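Local coordinates for protein kinase domain-containing protein (Chaetomium thermophilum, PDB 6Z3U) that is the cyclin-dependent kinase subunit of the CAK complex and probably phosphorylates proteins on serine and threonine, including the C-terminal repeats of RNA polymerase II, at residues B[119-124]-B[159-164]; B[152-157]-B[209-214]; B[219-224]-B[276-281]; B[227-230]-B[234-237]; B[255-260]-B[264-269]. All blocks are in the same frame, centred on the assembly; numbering follows the deposited sequence.

Contact 1 of 5, residues B[119-124]-B[159-164]; sequences VAIKKI and SVFSSK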
# COMPACT_ATOMS: atom_id res chain seq x y z
N VAL B 119 7.90 8.84 22.09
CA VAL B 119 7.63 7.98 20.94
C VAL B 119 7.29 6.59 21.46
O VAL B 119 7.69 6.21 22.56
CB VAL B 119 8.84 7.96 19.97
CG1 VAL B 119 9.48 6.57 19.91
CG2 VAL B 119 8.42 8.43 18.59
N ALA B 120 6.55 5.83 20.66
CA ALA B 120 6.21 4.45 20.97
C ALA B 120 6.86 3.55 19.93
O ALA B 120 6.75 3.82 18.73
CB ALA B 120 4.70 4.23 21.00
N ILE B 121 7.54 2.51 20.39
CA ILE B 121 8.27 1.59 19.52
C ILE B 121 7.58 0.24 19.59
O ILE B 121 7.64 -0.45 20.61
CB ILE B 121 9.74 1.47 19.93
CG1 ILE B 121 10.40 2.85 20.00
CG2 ILE B 121 10.48 0.59 18.94
CD1 ILE B 121 11.73 2.86 20.71
N LYS B 122 6.93 -0.15 18.50
CA LYS B 122 6.30 -1.46 18.41
C LYS B 122 7.31 -2.43 17.81
O LYS B 122 7.73 -2.26 16.66
CB LYS B 122 5.03 -1.41 17.55
CG LYS B 122 4.33 -2.76 17.43
CD LYS B 122 3.21 -2.76 16.39
CE LYS B 122 1.98 -2.02 16.87
NZ LYS B 122 0.87 -2.12 15.88
N LYS B 123 7.71 -3.42 18.60
CA LYS B 123 8.67 -4.42 18.16
C LYS B 123 7.86 -5.61 17.66
O LYS B 123 7.35 -6.41 18.46
CB LYS B 123 9.63 -4.81 19.28
CG LYS B 123 10.71 -5.79 18.84
CD LYS B 123 11.88 -5.78 19.80
CE LYS B 123 13.03 -6.65 19.29
NZ LYS B 123 14.26 -6.49 20.11
N ILE B 124 7.75 -5.73 16.35
CA ILE B 124 6.99 -6.81 15.72
C ILE B 124 7.88 -8.04 15.70
O ILE B 124 8.98 -8.02 15.14
CB ILE B 124 6.54 -6.43 14.31
CG1 ILE B 124 5.71 -5.14 14.34
CG2 ILE B 124 5.72 -7.56 13.69
CD1 ILE B 124 5.46 -4.54 12.97
N SER B 159 9.17 6.31 11.93
CA SER B 159 10.36 5.70 11.36
C SER B 159 10.21 4.18 11.42
O SER B 159 9.34 3.65 12.11
CB SER B 159 11.62 6.15 12.10
OG SER B 159 12.77 5.45 11.65
N VAL B 160 11.07 3.50 10.68
CA VAL B 160 11.13 2.04 10.65
C VAL B 160 12.59 1.63 10.62
O VAL B 160 13.39 2.19 9.86
CB VAL B 160 10.38 1.45 9.44
CG1 VAL B 160 10.47 -0.07 9.45
CG2 VAL B 160 8.93 1.89 9.45
N PHE B 161 12.95 0.64 11.44
CA PHE B 161 14.31 0.11 11.44
C PHE B 161 14.25 -1.36 11.84
O PHE B 161 13.31 -1.81 12.49
CB PHE B 161 15.22 0.89 12.39
CG PHE B 161 14.79 0.83 13.83
CD1 PHE B 161 15.16 -0.23 14.65
CD2 PHE B 161 14.01 1.84 14.38
CE1 PHE B 161 14.76 -0.28 15.97
CE2 PHE B 161 13.62 1.80 15.70
CZ PHE B 161 13.99 0.73 16.50
N SER B 162 15.29 -2.09 11.44
CA SER B 162 15.40 -3.51 11.75
C SER B 162 16.27 -3.70 12.98
O SER B 162 17.26 -2.98 13.18
CB SER B 162 15.98 -4.27 10.56
OG SER B 162 17.27 -3.78 10.23
N SER B 163 15.91 -4.67 13.81
CA SER B 163 16.58 -4.92 15.07
C SER B 163 17.76 -5.87 14.88
O SER B 163 17.91 -6.51 13.84
CB SER B 163 15.59 -5.49 16.09
OG SER B 163 16.23 -5.82 17.31
N LYS B 164 18.61 -5.95 15.90
CA LYS B 164 19.76 -6.86 15.85
C LYS B 164 19.31 -8.31 15.72
O LYS B 164 19.99 -9.11 15.06
CB LYS B 164 20.64 -6.67 17.09
CG LYS B 164 20.07 -7.20 18.42
CD LYS B 164 18.98 -6.30 18.99
CE LYS B 164 18.50 -6.79 20.35
NZ LYS B 164 17.46 -5.90 20.92
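Ile121 and Phe161 supply the apolar part of this contact. The CG2 branch of Ile121 approaches the far end of the phenyl ring obliquely, 4.3 Å from Phe161 CZ, so the touch is loose. The backbones stay well apart, with Ile121 CA and Val160 CA 9.3 Å from each other. That gap fits two strands of the five-stranded antiparallel sheet of the kinase N-lobe that are not neighbours: 168-172 runs between 118-124 and 157-162, and its Asn169 touches both Lys123 and Phe161. Strand 118-124 also carries Lys122, predicted to bind ATP and salt-bridged to Glu141 on helix 136-148, the lysine-glutamate pair known from active kinases.

The polar part lies at the end of strand 157-162. The first torsion of Lys123 (chi1 -176°) sets CG opposite the amide nitrogen, and the extended chain beyond it carries the amine to Ser163; the bond from Lys123 NZ to Ser163 OG is weak at 3.5 Å. Ser163 OG has a stronger partner in Asp165, whose carboxylate also forms a long, weak ion pair with Lys123. Lys164 meets Lys123 at about a right angle, with 3.4 Å between Lys164 NZ and Lys123 NZ, two donors of like charge without a bond.

Contact 2 of 5, residues B[152-157]-B[209-214]; sequences PNIIGL and WWCHEN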
# COMPACT_ATOMS: atom_id res chain seq x y z
N PRO B 152 -3.82 14.26 10.44
CA PRO B 152 -3.82 14.35 11.91
C PRO B 152 -4.62 13.26 12.60
O PRO B 152 -4.43 13.05 13.80
CB PRO B 152 -4.43 15.73 12.18
CG PRO B 152 -4.41 16.45 10.86
CD PRO B 152 -4.52 15.40 9.82
N ASN B 153 -5.53 12.58 11.89
CA ASN B 153 -6.36 11.54 12.49
C ASN B 153 -5.95 10.14 12.06
O ASN B 153 -6.74 9.20 12.17
CB ASN B 153 -7.83 11.80 12.14
CG ASN B 153 -8.31 13.14 12.64
OD1 ASN B 153 -8.63 14.03 11.85
ND2 ASN B 153 -8.37 13.29 13.95
N ILE B 154 -4.72 9.98 11.56
CA ILE B 154 -4.15 8.67 11.27
C ILE B 154 -2.85 8.55 12.06
O ILE B 154 -2.02 9.47 12.03
CB ILE B 154 -3.88 8.48 9.76
CG1 ILE B 154 -5.16 8.68 8.95
CG2 ILE B 154 -3.31 7.09 9.50
CD1 ILE B 154 -6.15 7.54 9.05
N ILE B 155 -2.68 7.43 12.75
CA ILE B 155 -1.48 7.25 13.58
C ILE B 155 -0.25 7.41 12.71
O ILE B 155 -0.12 6.79 11.64
CB ILE B 155 -1.52 5.88 14.27
CG1 ILE B 155 -0.37 5.78 15.28
CG2 ILE B 155 -1.42 4.76 13.25
CD1 ILE B 155 -0.41 4.52 16.11
N GLY B 156 0.67 8.27 13.15
CA GLY B 156 1.84 8.59 12.35
C GLY B 156 2.96 7.58 12.54
O GLY B 156 3.35 7.28 13.66
N LEU B 157 3.45 7.06 11.42
CA LEU B 157 4.62 6.18 11.42
C LEU B 157 5.86 7.06 11.30
O LEU B 157 6.17 7.58 10.23
CB LEU B 157 4.53 5.17 10.29
CG LEU B 157 5.67 4.15 10.20
CD1 LEU B 157 5.73 3.29 11.45
CD2 LEU B 157 5.52 3.28 8.98
N TRP B 209 -12.26 9.29 5.48
CA TRP B 209 -12.23 10.07 4.25
C TRP B 209 -10.82 10.10 3.67
O TRP B 209 -10.64 9.92 2.46
CB TRP B 209 -12.73 11.49 4.51
CG TRP B 209 -12.46 12.43 3.36
CD1 TRP B 209 -13.21 12.59 2.24
CD2 TRP B 209 -11.35 13.32 3.23
NE1 TRP B 209 -12.64 13.53 1.42
CE2 TRP B 209 -11.50 14.00 2.01
CE3 TRP B 209 -10.24 13.62 4.04
CZ2 TRP B 209 -10.58 14.95 1.57
CZ3 TRP B 209 -9.34 14.57 3.60
CH2 TRP B 209 -9.52 15.22 2.37
N TRP B 210 -9.81 10.30 4.52
CA TRP B 210 -8.44 10.36 4.04
C TRP B 210 -7.98 9.00 3.51
O TRP B 210 -7.25 8.93 2.51
CB TRP B 210 -7.52 10.84 5.16
CG TRP B 210 -6.10 10.97 4.74
CD1 TRP B 210 -5.03 10.30 5.26
CD2 TRP B 210 -5.58 11.82 3.71
NE1 TRP B 210 -3.88 10.69 4.62
CE2 TRP B 210 -4.19 11.62 3.66
CE3 TRP B 210 -6.17 12.73 2.82
CZ2 TRP B 210 -3.37 12.29 2.76
CZ3 TRP B 210 -5.35 13.39 1.93
CH2 TRP B 210 -3.97 13.17 1.91
N CYS B 211 -8.40 7.92 4.16
CA CYS B 211 -8.08 6.59 3.65
C CYS B 211 -8.63 6.41 2.24
O CYS B 211 -7.90 6.02 1.32
CB CYS B 211 -8.66 5.52 4.58
SG CYS B 211 -7.82 5.36 6.16
N HIS B 212 -9.91 6.71 2.05
CA HIS B 212 -10.52 6.53 0.74
C HIS B 212 -9.99 7.54 -0.26
O HIS B 212 -9.88 7.23 -1.46
CB HIS B 212 -12.04 6.62 0.86
CG HIS B 212 -12.64 5.55 1.72
ND1 HIS B 212 -13.99 5.47 1.98
CD2 HIS B 212 -12.06 4.52 2.39
CE1 HIS B 212 -14.22 4.44 2.77
NE2 HIS B 212 -13.07 3.84 3.03
N GLU B 213 -9.66 8.75 0.19
CA GLU B 213 -9.04 9.73 -0.70
C GLU B 213 -7.75 9.19 -1.30
O GLU B 213 -7.36 9.58 -2.40
CB GLU B 213 -8.77 11.03 0.06
CG GLU B 213 -8.86 12.29 -0.79
CD GLU B 213 -10.26 12.54 -1.34
OE1 GLU B 213 -10.37 13.24 -2.37
OE2 GLU B 213 -11.24 12.05 -0.75
N ASN B 214 -7.07 8.29 -0.58
CA ASN B 214 -5.85 7.65 -1.05
C ASN B 214 -6.08 6.21 -1.49
O ASN B 214 -5.13 5.42 -1.55
CB ASN B 214 -4.78 7.70 0.04
CG ASN B 214 -4.32 9.11 0.33
OD1 ASN B 214 -3.33 9.58 -0.23
ND2 ASN B 214 -5.05 9.80 1.20
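Ile154 reaches both Trp210 and Cys211 through one branch: CG1 stands anti to the carbonyl carbon and beside the backbone N (chi1 -57°), and a second bend at chi2 (-74°) swings CD1 away from the indole toward the sulfur. On the helix, Trp210 holds CG anti to its own N (chi1 -178°), presenting the pyrrole side of the ring. Ile154 CG1 then sits at the ring edge, near its plane, 4.0 Å from Trp210 CD1, and the two side chains cross at about a right angle. Ile154 CD1 lies 4.0 Å from Cys211 SG, so the isoleucine bridges two successive helix residues by apolar contact alone.

The indole is fixed by other partners. Its NE1 donates to Leu148 O, and its ring stacks with that of His151. Over the centre of one face, 3.1 Å above the plane, lies Asn214 ND2. This amide nitrogen donates to Trp210 O at 2.7 Å, and Asn214 N reaches the same oxygen from the opposite side of the carbonyl plane at 3.2 Å, so two donors satisfy it where the helix ends. Phe239 packs on both Ile154 and Cys211. The arrangement is that of protein kinases, in which the loop after the C-helix (136-148), running on toward strand 157-162, docks on the end of the long C-lobe helix 194-213 and joins the lobes.

Contact 3 of 5, residues B[219-224]-B[276-281]; sequences RDIKPN and AVDIWS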
# COMPACT_ATOMS: atom_id res chain seq x y z
N ARG B 219 -11.03 -1.68 6.66
CA ARG B 219 -11.62 -3.01 6.81
C ARG B 219 -11.41 -3.59 8.21
O ARG B 219 -11.31 -4.81 8.38
CB ARG B 219 -11.11 -3.98 5.75
CG ARG B 219 -11.27 -3.46 4.32
CD ARG B 219 -10.81 -4.44 3.26
NE ARG B 219 -9.56 -5.13 3.59
CZ ARG B 219 -8.95 -5.97 2.77
NH1 ARG B 219 -9.45 -6.23 1.57
NH2 ARG B 219 -7.82 -6.56 3.15
N ASP B 220 -11.34 -2.73 9.23
CA ASP B 220 -11.39 -3.19 10.61
C ASP B 220 -11.64 -2.04 11.57
O ASP B 220 -10.99 -1.95 12.62
CB ASP B 220 -10.11 -3.92 11.00
CG ASP B 220 -10.28 -4.77 12.25
OD1 ASP B 220 -11.44 -5.01 12.65
OD2 ASP B 220 -9.26 -5.19 12.84
N ILE B 221 -12.57 -1.15 11.24
CA ILE B 221 -12.86 -0.01 12.09
C ILE B 221 -13.73 -0.45 13.26
O ILE B 221 -14.79 -1.06 13.07
CB ILE B 221 -13.52 1.13 11.29
CG1 ILE B 221 -12.49 1.72 10.32
CG2 ILE B 221 -14.08 2.18 12.22
CD1 ILE B 221 -13.07 2.73 9.36
N LYS B 222 -13.29 -0.13 14.46
CA LYS B 222 -14.02 -0.42 15.69
C LYS B 222 -13.45 0.47 16.79
O LYS B 222 -12.37 1.05 16.62
CB LYS B 222 -13.92 -1.91 16.06
CG LYS B 222 -12.51 -2.47 15.99
CD LYS B 222 -12.47 -3.91 16.49
CE LYS B 222 -11.09 -4.53 16.28
NZ LYS B 222 -11.02 -5.90 16.85
N PRO B 223 -14.15 0.60 17.92
CA PRO B 223 -13.69 1.55 18.94
C PRO B 223 -12.27 1.30 19.43
O PRO B 223 -11.49 2.26 19.55
CB PRO B 223 -14.72 1.36 20.07
CG PRO B 223 -15.94 0.87 19.37
CD PRO B 223 -15.45 -0.00 18.26
N ASN B 224 -11.90 0.05 19.72
CA ASN B 224 -10.58 -0.20 20.30
C ASN B 224 -9.44 -0.00 19.30
O ASN B 224 -8.28 -0.09 19.71
CB ASN B 224 -10.52 -1.61 20.88
CG ASN B 224 -10.92 -2.67 19.89
OD1 ASN B 224 -12.11 -2.84 19.59
ND2 ASN B 224 -9.95 -3.40 19.36
N ALA B 276 -17.92 1.71 0.73
CA ALA B 276 -19.14 1.61 1.53
C ALA B 276 -18.97 0.63 2.69
O ALA B 276 -19.63 0.78 3.72
CB ALA B 276 -20.32 1.20 0.65
N VAL B 277 -18.10 -0.37 2.54
CA VAL B 277 -17.93 -1.34 3.61
C VAL B 277 -17.38 -0.67 4.86
O VAL B 277 -17.74 -1.05 5.99
CB VAL B 277 -17.02 -2.50 3.15
CG1 VAL B 277 -17.68 -3.27 2.02
CG2 VAL B 277 -15.65 -1.98 2.73
N ASP B 278 -16.51 0.32 4.70
CA ASP B 278 -15.97 1.03 5.85
C ASP B 278 -16.99 1.99 6.45
O ASP B 278 -17.04 2.16 7.68
CB ASP B 278 -14.70 1.80 5.47
CG ASP B 278 -13.47 0.91 5.45
OD1 ASP B 278 -13.45 -0.11 6.17
OD2 ASP B 278 -12.52 1.24 4.72
N ILE B 279 -17.80 2.64 5.61
CA ILE B 279 -18.80 3.58 6.12
C ILE B 279 -19.77 2.86 7.06
O ILE B 279 -20.18 3.42 8.08
CB ILE B 279 -19.53 4.26 4.95
CG1 ILE B 279 -18.80 5.55 4.54
CG2 ILE B 279 -20.97 4.57 5.31
CD1 ILE B 279 -17.36 5.35 4.17
N TRP B 280 -20.13 1.62 6.73
CA TRP B 280 -21.02 0.86 7.60
C TRP B 280 -20.42 0.69 8.99
O TRP B 280 -21.10 0.88 10.00
CB TRP B 280 -21.31 -0.51 6.99
CG TRP B 280 -22.16 -1.39 7.86
CD1 TRP B 280 -21.74 -2.14 8.92
CD2 TRP B 280 -23.56 -1.62 7.73
NE1 TRP B 280 -22.80 -2.82 9.46
CE2 TRP B 280 -23.93 -2.52 8.75
CE3 TRP B 280 -24.54 -1.15 6.85
CZ2 TRP B 280 -25.24 -2.96 8.91
CZ3 TRP B 280 -25.84 -1.59 7.01
CH2 TRP B 280 -26.18 -2.49 8.03
N SER B 281 -19.14 0.32 9.06
CA SER B 281 -18.48 0.19 10.35
C SER B 281 -18.52 1.50 11.12
O SER B 281 -18.73 1.52 12.34
CB SER B 281 -17.05 -0.29 10.16
OG SER B 281 -17.03 -1.58 9.59
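The carboxylate of Asp278 is the central flat group: its OD1 accepts from Arg219 N through the syn lone pair, at 2.9 Å and 152°, while CD1 of Ile221 lies over one face, 4.3 Å from Asp278 OD1. The other oxygen, OD2, is taken by His218 N and His212 NE2, so three donors hold the group and fix its rotation. The guanidinium of Arg219 takes no part, since Arg219 NE is 6.9 Å from Asp278 OD1 and Arg219 NH2 bonds to Leu241 O instead. With an alanine in place of Asp278 both acceptor oxygens go, and the amides of Arg219 and His218 and His212 NE2 would probably lose their shared partner, leaving the loop less firmly held to the helix.

Three residues further along the helix, Ile221 CB packs against Ser281 CB at 4.0 Å. The serine hydroxyl bonds to Tyr261 O. Helix 276-291 receives the loop through a hydrogen-bonded carboxylate and a van der Waals contact at Ser281 CB. The loop reads HRDIKPN, the kinase catalytic loop, and includes the predicted proton acceptor Asp220; its seat on an aspartate of the buried F-helix is a hallmark of the protein kinase fold.

Contact 4 of 5, residues B[227-230]-B[234-237]; sequences LIAA and VKLA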
# COMPACT_ATOMS: atom_id res chain seq x y z
N LEU B 227 -7.24 5.12 18.65
CA LEU B 227 -6.37 5.57 19.73
C LEU B 227 -6.46 7.09 19.88
O LEU B 227 -6.84 7.81 18.95
CB LEU B 227 -4.93 5.15 19.45
CG LEU B 227 -4.77 3.68 19.04
CD1 LEU B 227 -3.31 3.30 18.97
CD2 LEU B 227 -5.50 2.76 20.02
N ILE B 228 -6.09 7.57 21.06
CA ILE B 228 -6.28 8.97 21.45
C ILE B 228 -4.93 9.57 21.80
O ILE B 228 -4.19 9.01 22.61
CB ILE B 228 -7.25 9.10 22.63
CG1 ILE B 228 -8.51 8.26 22.40
CG2 ILE B 228 -7.66 10.56 22.81
CD1 ILE B 228 -9.41 8.17 23.61
N ALA B 229 -4.62 10.72 21.21
CA ALA B 229 -3.37 11.42 21.47
C ALA B 229 -3.45 12.20 22.78
O ALA B 229 -4.50 12.33 23.41
CB ALA B 229 -3.03 12.35 20.31
N ALA B 230 -2.29 12.74 23.19
CA ALA B 230 -2.22 13.50 24.44
C ALA B 230 -3.07 14.76 24.39
O ALA B 230 -3.61 15.18 25.42
CB ALA B 230 -0.77 13.87 24.74
N VAL B 234 -8.13 12.07 18.09
CA VAL B 234 -8.29 10.63 17.90
C VAL B 234 -7.62 10.21 16.60
O VAL B 234 -7.76 10.88 15.57
CB VAL B 234 -9.78 10.24 17.91
CG1 VAL B 234 -9.97 8.85 17.35
CG2 VAL B 234 -10.34 10.31 19.33
N LYS B 235 -6.90 9.09 16.65
CA LYS B 235 -6.14 8.58 15.51
C LYS B 235 -6.59 7.16 15.20
O LYS B 235 -6.75 6.34 16.11
CB LYS B 235 -4.63 8.59 15.80
CG LYS B 235 -4.12 9.77 16.62
CD LYS B 235 -3.42 10.81 15.75
CE LYS B 235 -3.15 12.09 16.54
NZ LYS B 235 -2.59 13.19 15.70
N LEU B 236 -6.82 6.88 13.92
CA LEU B 236 -7.06 5.52 13.44
C LEU B 236 -5.74 4.76 13.36
O LEU B 236 -4.78 5.26 12.77
CB LEU B 236 -7.74 5.55 12.08
CG LEU B 236 -8.44 4.29 11.57
CD1 LEU B 236 -9.47 3.80 12.58
CD2 LEU B 236 -9.09 4.56 10.23
N ALA B 237 -5.70 3.55 13.91
CA ALA B 237 -4.41 2.90 14.19
C ALA B 237 -4.22 1.57 13.48
O ALA B 237 -3.24 1.43 12.73
CB ALA B 237 -4.25 2.71 15.71
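Leu227 and Lys235 form an antiparallel hydrogen-bonded pair, and their two backbone bonds close the short hairpin of strands 226-228 and 234-236. The bonds are unequal. Lys235 N gives to Leu227 O at 2.6 Å and 176°, whereas Leu227 N to Lys235 O, at 2.9 Å, is bent to 129° and weak. Leu227 O also takes a CA-H...O contact from Val234 CA at 3.3 Å. Other backbone groups have partners beyond the pair: Val234 O accepts from Asn153 ND2, Leu236 bonds with Asn153 and Ile155, Ile228 bonds with Gly178, and Ala237 bonds with Asn225.

The lysine amine finds its partners outside the hairpin. CG stands beside the backbone N, and a bend at chi2 (-102°) takes the chain away from strand 226-228; Lys235 CE still brushes Ala229 CB at 3.8 Å. NZ then meets two acceptors, the carboxylate of Glu173 in a salt bridge and Pro152 O.

An apolar contact lies on each face. Leu227 CD1 touches Ala237 CB at 3.4 Å on the side of Lys235, and on the opposite face Ile228 CG1 meets Val234 CG2 at 4.1 Å, two side chains that cross obliquely under helices 180-185 and 194-213. In kinases this hairpin lies just ahead of the DFG motif, and Ala237 is its last residue before that motif. The chemistry implies that the buried amine is probably kept charged by Glu173, and that, with one of its own two bonds weak, the hairpin also draws on bonds to neighbouring loops.

Contact 5 of 5, residues B[255-260]-B[264-269]; sequences NVITRW and PELLFG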
# COMPACT_ATOMS: atom_id res chain seq x y z
N ASN B 255 -13.98 -12.02 4.32
CA ASN B 255 -13.71 -12.21 5.74
C ASN B 255 -12.81 -11.09 6.25
O ASN B 255 -11.62 -11.26 6.51
CB ASN B 255 -13.07 -13.58 5.97
CG ASN B 255 -12.93 -13.93 7.44
OD1 ASN B 255 -13.65 -13.41 8.29
ND2 ASN B 255 -11.99 -14.82 7.74
N VAL B 256 -13.41 -9.90 6.37
CA VAL B 256 -12.75 -8.73 6.94
C VAL B 256 -13.76 -7.99 7.81
O VAL B 256 -14.97 -8.22 7.74
CB VAL B 256 -12.18 -7.80 5.86
CG1 VAL B 256 -10.88 -8.35 5.31
CG2 VAL B 256 -13.18 -7.59 4.74
N ILE B 257 -13.24 -7.08 8.64
CA ILE B 257 -14.06 -6.30 9.56
C ILE B 257 -14.61 -7.21 10.65
O ILE B 257 -15.20 -8.26 10.36
CB ILE B 257 -15.21 -5.57 8.85
CG1 ILE B 257 -14.71 -4.84 7.61
CG2 ILE B 257 -15.88 -4.59 9.79
CD1 ILE B 257 -15.81 -4.16 6.81
N THR B 258 -14.44 -6.81 11.91
CA THR B 258 -15.02 -7.56 13.01
C THR B 258 -16.52 -7.73 12.80
O THR B 258 -17.19 -6.85 12.27
CB THR B 258 -14.74 -6.85 14.33
OG1 THR B 258 -13.33 -6.66 14.48
CG2 THR B 258 -15.26 -7.68 15.50
N ARG B 259 -17.04 -8.90 13.21
CA ARG B 259 -18.42 -9.25 12.89
C ARG B 259 -19.39 -8.13 13.24
O ARG B 259 -20.18 -7.69 12.39
CB ARG B 259 -18.81 -10.53 13.65
CG ARG B 259 -20.16 -11.09 13.22
CD ARG B 259 -20.58 -12.29 14.06
NE ARG B 259 -19.56 -13.34 14.08
CZ ARG B 259 -18.77 -13.60 15.12
NH1 ARG B 259 -17.88 -14.58 15.02
NH2 ARG B 259 -18.86 -12.90 16.24
N TRP B 260 -19.34 -7.64 14.47
CA TRP B 260 -20.31 -6.65 14.93
C TRP B 260 -20.35 -5.41 14.05
O TRP B 260 -21.35 -4.68 14.08
CB TRP B 260 -20.00 -6.25 16.37
CG TRP B 260 -20.05 -7.39 17.34
CD1 TRP B 260 -20.43 -8.67 17.08
CD2 TRP B 260 -19.68 -7.35 18.73
NE1 TRP B 260 -20.34 -9.44 18.22
CE2 TRP B 260 -19.88 -8.65 19.25
CE3 TRP B 260 -19.21 -6.35 19.58
CZ2 TRP B 260 -19.62 -8.97 20.58
CZ3 TRP B 260 -18.96 -6.67 20.90
CH2 TRP B 260 -19.16 -7.97 21.39
N PRO B 264 -23.60 -5.80 5.54
CA PRO B 264 -24.33 -6.98 5.03
C PRO B 264 -23.72 -7.56 3.77
O PRO B 264 -23.73 -8.79 3.60
CB PRO B 264 -25.75 -6.44 4.80
CG PRO B 264 -25.60 -4.95 4.71
CD PRO B 264 -24.46 -4.61 5.62
N GLU B 265 -23.21 -6.73 2.87
CA GLU B 265 -22.65 -7.25 1.62
C GLU B 265 -21.46 -8.16 1.89
O GLU B 265 -21.25 -9.14 1.16
CB GLU B 265 -22.27 -6.11 0.68
CG GLU B 265 -21.15 -5.19 1.17
CD GLU B 265 -21.67 -3.91 1.82
OE1 GLU B 265 -22.77 -3.94 2.41
OE2 GLU B 265 -20.97 -2.88 1.73
N LEU B 266 -20.69 -7.88 2.94
CA LEU B 266 -19.58 -8.76 3.30
C LEU B 266 -20.08 -10.01 4.02
O LEU B 266 -19.55 -11.10 3.81
CB LEU B 266 -18.57 -8.01 4.17
CG LEU B 266 -17.32 -7.49 3.45
CD1 LEU B 266 -17.68 -6.79 2.15
CD2 LEU B 266 -16.54 -6.55 4.36
N LEU B 267 -21.12 -9.86 4.85
CA LEU B 267 -21.74 -11.03 5.45
C LEU B 267 -22.26 -11.99 4.39
O LEU B 267 -22.27 -13.21 4.60
CB LEU B 267 -22.89 -10.60 6.38
CG LEU B 267 -22.51 -9.95 7.71
CD1 LEU B 267 -23.67 -9.16 8.27
CD2 LEU B 267 -22.05 -11.00 8.71
N PHE B 268 -22.67 -11.46 3.24
CA PHE B 268 -23.15 -12.27 2.13
C PHE B 268 -22.03 -12.74 1.21
O PHE B 268 -22.32 -13.29 0.14
CB PHE B 268 -24.20 -11.48 1.34
CG PHE B 268 -25.42 -11.11 2.14
CD1 PHE B 268 -25.85 -11.90 3.19
CD2 PHE B 268 -26.13 -9.95 1.84
CE1 PHE B 268 -26.97 -11.55 3.92
CE2 PHE B 268 -27.25 -9.61 2.57
CZ PHE B 268 -27.67 -10.40 3.61
N GLY B 269 -20.78 -12.55 1.59
CA GLY B 269 -19.67 -13.07 0.81
C GLY B 269 -19.31 -12.27 -0.41
O GLY B 269 -18.72 -12.82 -1.35
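Leu266 and Val256 meet where the activation segment of the kinase closes: residues 255-260 correspond to the P+1 loop, which in related kinases lies beside the bound substrate, and Pro263, Pro264 and Glu265 stand where most kinases have the APE motif. Leu266 has far more surface buried than any other residue here. It works through a single methyl, CD2, which is 3.5 Å from Val256 CG2 and 3.5 Å from Ile257 CD1. The leucine runs obliquely to the valine and at about a right angle to the isoleucine, so one methyl meets branches of two successive residues, at nearly a right angle to each other about it.

Val256 turns CG1 beside its backbone N (chi1 -78°), which leaves CG2, the branch that touches, between N and the carbonyl carbon. Ile257 has a positive phi of 69°, a turn of the backbone that goes with its side chain heading for the leucine. No hydrogen bond crosses the contact.

Polar groups nearby are tied elsewhere. Thr258 OG1 bonds to Asp220 OD1, Arg259 NE makes a salt bridge with Glu301, and Glu265 OE1 one with Arg371, the glutamate-arginine pair familiar from kinases. Val277, on helix 276-291, packs against Leu266 as well. Helix 264-267 then stops in a Schellman motif, with Gly269 in positive phi as its C-prime residue and Gly269 N bonded to Leu266 O at 2.9 Å.

How the contacts relate
All five contacts are largely buried, but contact 1, in the N-lobe sheet, lies farthest from the chain centre (about 23 Å) and includes an exposed lysine; contact 3 is the most central, at about 5 Å. Contacts 1 and 4 mix polar bonds with apolar touches, and contact 3 rests on a hydrogen bond plus van der Waals touches. Contact 5 crosses by hydrocarbon alone and contact 2 by hydrocarbon, indole and a cysteine sulfur. Contacts 2 and 4 share a seam, where Ile155 CG2 packs on Ala237 CA. Contact 3 touches both contact 2, Ile279 CD1 packing on His212 CE1, and contact 5, Ser281 OG meeting Ile257 CG2. Along the chain, contacts 4 and 5 are nested inside the loop that contact 3 closes.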